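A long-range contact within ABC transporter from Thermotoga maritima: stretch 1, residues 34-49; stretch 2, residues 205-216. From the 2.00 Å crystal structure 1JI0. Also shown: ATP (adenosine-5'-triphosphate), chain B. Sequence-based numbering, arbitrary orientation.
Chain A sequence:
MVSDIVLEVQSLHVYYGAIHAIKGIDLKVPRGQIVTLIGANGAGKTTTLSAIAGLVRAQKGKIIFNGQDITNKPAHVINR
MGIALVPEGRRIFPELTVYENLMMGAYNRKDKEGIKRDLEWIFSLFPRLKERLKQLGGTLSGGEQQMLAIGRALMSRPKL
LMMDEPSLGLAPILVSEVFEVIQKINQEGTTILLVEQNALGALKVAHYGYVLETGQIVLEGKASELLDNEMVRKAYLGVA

Stretch 1 34-49: IVTLIGANGAGKTTTL
Stretch 2 (205-216) VAHYGYVLETGQ

The strand beginning at Ile34 runs parallel to strand 208-213, axes 4.7 Å apart at closest approach and at 14°, in the register Val35-Tyr208, Thr36-Gly209, Leu37-Tyr210, Ile38-Val211; the contact buries 806 Å². The backbones are extended (phi -97° to -140°, psi about 111° to 163°). His207 N, just ahead of the strand, hydrogen-bonds Ile34 O at 2.7 Å; backbone hydrogen bonds follow from Thr36 N to Tyr208 O 2.9 Å, Tyr210 N to Thr36 O 2.8 Å, Ile38 N to Tyr210 O 2.9 Å, Leu212 N to Ile38 O 2.8 Å. At the start, His207 (chi1 m) accepts a hydrogen bond at ND1 from Ile34 N, 2.8 Å, and Ile34 (m, t), pointing toward the other stretch with 104 Å² covered, sets CG2 3.8 Å from Ala206 CB. On one face, Val35 (t) sets CG1 3.6 Å from the ring edge of Tyr210 (m) at CE1, while Leu37 (t, p) brings CD1 3.8 Å from Leu212 CB. On the other, bare Gly209 leaves room beside Thr36 CG2, which meets Ala206 CB at 3.6 Å; Ile38 (p, t) reaches CD1 to Val211 CG2, 4.0 Å.

Near the end of the second strand, Leu212 (t, p) points toward the first stretch and is the main bump, with 116 Å² covered: its CD2 packs 3.4 Å from Gly44 C, and small Ala43 fits CB 3.3 Å from Leu212 O. Gly39 (phi 161°, psi 165°) must lack a CB, which would strike Leu212 O. The 40-43 type II turn and 213-216 type I' turn join through Gly215 N to Ala43 O, 2.9 Å.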

# COMPACT_ATOMS: atom_id res chain seq x y z
N ILE A 34 8.13 -2.86 -6.05
CA ILE A 34 7.46 -2.86 -4.76
C ILE A 34 8.43 -2.10 -3.88
O ILE A 34 9.58 -2.52 -3.70
CB ILE A 34 7.29 -4.28 -4.18
CG1 ILE A 34 6.21 -5.05 -4.94
CG2 ILE A 34 6.94 -4.18 -2.69
CD1 ILE A 34 6.17 -6.55 -4.61
N VAL A 35 8.00 -0.97 -3.35
CA VAL A 35 8.83 -0.17 -2.47
C VAL A 35 8.19 -0.22 -1.10
O VAL A 35 6.98 -0.12 -0.97
CB VAL A 35 8.93 1.30 -2.94
CG1 VAL A 35 9.57 2.15 -1.84
CG2 VAL A 35 9.75 1.38 -4.21
N THR A 36 9.00 -0.38 -0.06
CA THR A 36 8.43 -0.43 1.27
C THR A 36 8.99 0.63 2.20
O THR A 36 10.17 1.00 2.14
CB THR A 36 8.60 -1.83 1.90
OG1 THR A 36 7.88 -1.88 3.14
CG2 THR A 36 10.08 -2.14 2.16
N LEU A 37 8.11 1.14 3.05
CA LEU A 37 8.47 2.13 4.04
C LEU A 37 8.25 1.39 5.34
O LEU A 37 7.13 0.95 5.63
CB LEU A 37 7.54 3.33 3.90
CG LEU A 37 7.65 4.52 4.84
CD1 LEU A 37 9.06 5.12 4.78
CD2 LEU A 37 6.60 5.55 4.44
N ILE A 38 9.32 1.21 6.11
CA ILE A 38 9.23 0.50 7.38
C ILE A 38 9.69 1.38 8.52
O ILE A 38 10.35 2.39 8.31
CB ILE A 38 10.08 -0.80 7.35
CG1 ILE A 38 11.56 -0.46 7.17
CG2 ILE A 38 9.62 -1.70 6.21
CD1 ILE A 38 12.48 -1.68 7.20
N GLY A 39 9.33 0.98 9.74
CA GLY A 39 9.72 1.74 10.91
C GLY A 39 8.82 1.37 12.07
O GLY A 39 7.76 0.77 11.87
N ALA A 40 9.24 1.73 13.28
CA ALA A 40 8.46 1.43 14.48
C ALA A 40 7.15 2.20 14.51
O ALA A 40 6.97 3.18 13.78
CB ALA A 40 9.29 1.74 15.72
N ASN A 41 6.24 1.77 15.38
CA ASN A 41 4.95 2.43 15.50
C ASN A 41 5.14 3.90 15.90
O ASN A 41 5.85 4.21 16.85
CB ASN A 41 4.11 1.71 16.55
CG ASN A 41 2.63 1.91 16.32
OD1 ASN A 41 2.10 3.01 16.52
ND2 ASN A 41 1.95 0.86 15.89
N GLY A 42 4.49 4.79 15.16
CA GLY A 42 4.62 6.20 15.45
C GLY A 42 5.72 6.89 14.67
O GLY A 42 6.04 8.06 14.91
N ALA A 43 6.33 6.17 13.73
CA ALA A 43 7.40 6.72 12.92
C ALA A 43 6.87 7.74 11.91
O ALA A 43 7.58 8.64 11.49
CB ALA A 43 8.14 5.60 12.20
N GLY A 44 5.60 7.59 11.53
CA GLY A 44 5.00 8.50 10.57
C GLY A 44 4.63 7.82 9.26
O GLY A 44 4.40 8.48 8.25
N LYS A 45 4.54 6.49 9.28
CA LYS A 45 4.21 5.72 8.09
C LYS A 45 2.84 6.01 7.48
O LYS A 45 2.72 6.25 6.28
CB LYS A 45 4.34 4.22 8.39
CG LYS A 45 5.74 3.79 8.83
CD LYS A 45 5.82 2.29 9.05
CE LYS A 45 4.84 1.81 10.13
NZ LYS A 45 5.12 2.43 11.45
N THR A 46 1.79 5.96 8.30
CA THR A 46 0.42 6.22 7.85
C THR A 46 0.28 7.67 7.42
O THR A 46 -0.43 7.98 6.47
CB THR A 46 -0.61 5.93 8.96
OG1 THR A 46 -0.66 4.53 9.21
CG2 THR A 46 -2.01 6.39 8.54
N THR A 47 0.95 8.56 8.14
CA THR A 47 0.90 9.98 7.82
C THR A 47 1.46 10.18 6.41
O THR A 47 0.91 10.94 5.62
CB THR A 47 1.70 10.81 8.84
OG1 THR A 47 1.12 10.65 10.14
CG2 THR A 47 1.67 12.30 8.48
N THR A 48 2.56 9.49 6.10
CA THR A 48 3.16 9.61 4.77
C THR A 48 2.16 9.23 3.69
O THR A 48 1.98 9.97 2.72
CB THR A 48 4.42 8.74 4.64
OG1 THR A 48 5.40 9.20 5.58
CG2 THR A 48 4.99 8.83 3.23
N LEU A 49 1.49 8.10 3.87
CA LEU A 49 0.50 7.64 2.89
C LEU A 49 -0.69 8.58 2.83
O LEU A 49 -1.26 8.81 1.75
CB LEU A 49 -0.00 6.23 3.23
CG LEU A 49 0.96 5.05 3.25
CD1 LEU A 49 0.17 3.78 3.48
CD2 LEU A 49 1.71 4.95 1.93
N VAL A 205 9.83 -9.08 0.28
CA VAL A 205 9.10 -8.99 -0.99
C VAL A 205 9.39 -7.72 -1.78
O VAL A 205 9.16 -7.68 -2.98
CB VAL A 205 7.57 -9.07 -0.78
CG1 VAL A 205 7.22 -10.39 -0.13
CG2 VAL A 205 7.07 -7.90 0.06
N ALA A 206 9.93 -6.71 -1.11
CA ALA A 206 10.21 -5.44 -1.76
C ALA A 206 11.49 -5.39 -2.58
O ALA A 206 12.42 -6.17 -2.38
CB ALA A 206 10.23 -4.33 -0.72
N HIS A 207 11.53 -4.45 -3.52
CA HIS A 207 12.70 -4.22 -4.35
C HIS A 207 13.59 -3.21 -3.65
O HIS A 207 14.81 -3.32 -3.66
CB HIS A 207 12.32 -3.65 -5.71
CG HIS A 207 11.54 -4.60 -6.56
ND1 HIS A 207 10.16 -4.68 -6.52
CD2 HIS A 207 11.94 -5.55 -7.43
CE1 HIS A 207 9.75 -5.64 -7.33
NE2 HIS A 207 10.82 -6.19 -7.90
N TYR A 208 12.94 -2.23 -3.03
CA TYR A 208 13.65 -1.14 -2.36
C TYR A 208 12.93 -0.81 -1.06
O TYR A 208 11.72 -0.99 -0.95
CB TYR A 208 13.64 0.09 -3.28
CG TYR A 208 14.70 1.12 -2.98
CD1 TYR A 208 15.98 0.98 -3.49
CD2 TYR A 208 14.41 2.22 -2.18
CE1 TYR A 208 16.97 1.94 -3.23
CE2 TYR A 208 15.38 3.18 -1.90
CZ TYR A 208 16.66 3.04 -2.43
OH TYR A 208 17.62 3.99 -2.18
N GLY A 209 13.69 -0.31 -0.09
CA GLY A 209 13.09 0.03 1.19
C GLY A 209 13.59 1.34 1.77
O GLY A 209 14.68 1.81 1.44
N TYR A 210 12.78 1.92 2.66
CA TYR A 210 13.12 3.16 3.34
C TYR A 210 12.83 2.95 4.82
O TYR A 210 11.76 2.45 5.19
CB TYR A 210 12.26 4.32 2.83
CG TYR A 210 12.53 4.75 1.41
CD1 TYR A 210 11.88 4.15 0.34
CD2 TYR A 210 13.43 5.78 1.14
CE1 TYR A 210 12.12 4.57 -0.98
CE2 TYR A 210 13.68 6.20 -0.16
CZ TYR A 210 13.02 5.59 -1.21
OH TYR A 210 13.28 6.00 -2.49
N VAL A 211 13.77 3.32 5.68
CA VAL A 211 13.59 3.15 7.12
C VAL A 211 13.25 4.51 7.73
O VAL A 211 14.09 5.41 7.77
CB VAL A 211 14.86 2.59 7.79
CG1 VAL A 211 14.60 2.38 9.28
CG2 VAL A 211 15.24 1.26 7.16
N LEU A 212 12.01 4.64 8.19
CA LEU A 212 11.51 5.87 8.79
C LEU A 212 11.59 5.81 10.32
O LEU A 212 11.08 4.88 10.95
CB LEU A 212 10.05 6.09 8.35
CG LEU A 212 9.27 7.37 8.70
CD1 LEU A 212 9.83 8.57 7.95
CD2 LEU A 212 7.80 7.18 8.31
N GLU A 213 12.25 6.80 10.91
CA GLU A 213 12.39 6.88 12.37
C GLU A 213 12.09 8.31 12.78
O GLU A 213 12.79 9.24 12.39
CB GLU A 213 13.82 6.53 12.81
CG GLU A 213 14.23 5.10 12.51
CD GLU A 213 15.45 4.67 13.31
OE1 GLU A 213 16.39 5.49 13.46
OE2 GLU A 213 15.48 3.51 13.78
N THR A 214 11.03 8.47 13.57
CA THR A 214 10.59 9.78 14.05
C THR A 214 10.54 10.82 12.93
O THR A 214 11.21 11.85 12.98
CB THR A 214 11.50 10.30 15.19
OG1 THR A 214 11.55 9.33 16.25
CG2 THR A 214 10.95 11.60 15.77
N GLY A 215 9.75 10.52 11.89
CA GLY A 215 9.58 11.44 10.79
C GLY A 215 10.73 11.66 9.81
O GLY A 215 10.62 12.54 8.95
N GLN A 216 11.81 10.90 9.92
CA GLN A 216 12.93 11.06 9.00
C GLN A 216 13.45 9.71 8.48
O GLN A 216 13.39 8.70 9.19
CB GLN A 216 14.08 11.80 9.67
CG GLN A 216 13.74 13.17 10.23
CD GLN A 216 14.98 13.99 10.52
OE1 GLN A 216 15.64 14.48 9.60
NE2 GLN A 216 15.31 14.13 11.79
PG ATP B . 0.22 3.29 11.77
O1G ATP B . -0.12 2.18 12.68
O2G ATP B . 0.74 2.87 10.45
O3G ATP B . -0.82 4.38 11.76
PB ATP B . 2.56 5.06 11.86
O1B ATP B . 3.93 4.81 12.41
O2B ATP B . 2.40 5.13 10.42
O3B ATP B . 1.55 3.92 12.44
PA ATP B . 1.39 7.74 12.21
O1A ATP B . 0.04 7.53 11.66
O2A ATP B . 2.32 8.60 11.44
O3A ATP B . 2.04 6.32 12.59
O5' ATP B . 1.24 8.30 13.66
C5' ATP B . 2.38 8.57 14.47
C4' ATP B . 2.63 10.02 14.61
O4' ATP B . 1.51 10.58 15.36
C3' ATP B . 3.85 10.32 15.46
O3' ATP B . 4.67 11.30 14.79
C2' ATP B . 3.28 10.80 16.76
O2' ATP B . 4.11 11.73 17.45
C1' ATP B . 2.02 11.55 16.28
N9 ATP B . 0.97 11.85 17.32
C8 ATP B . -0.41 11.81 17.18
N7 ATP B . -1.09 12.13 18.24
C5 ATP B . -0.10 12.41 19.17
C6 ATP B . -0.15 12.82 20.54
N6 ATP B . -1.31 13.01 21.15
N1 ATP B . 1.02 13.02 21.21
C2 ATP B . 2.18 12.83 20.58
N3 ATP B . 2.37 12.44 19.30
C4 ATP B . 1.17 12.24 18.64
O HOH W 1 11.08 3.55 13.36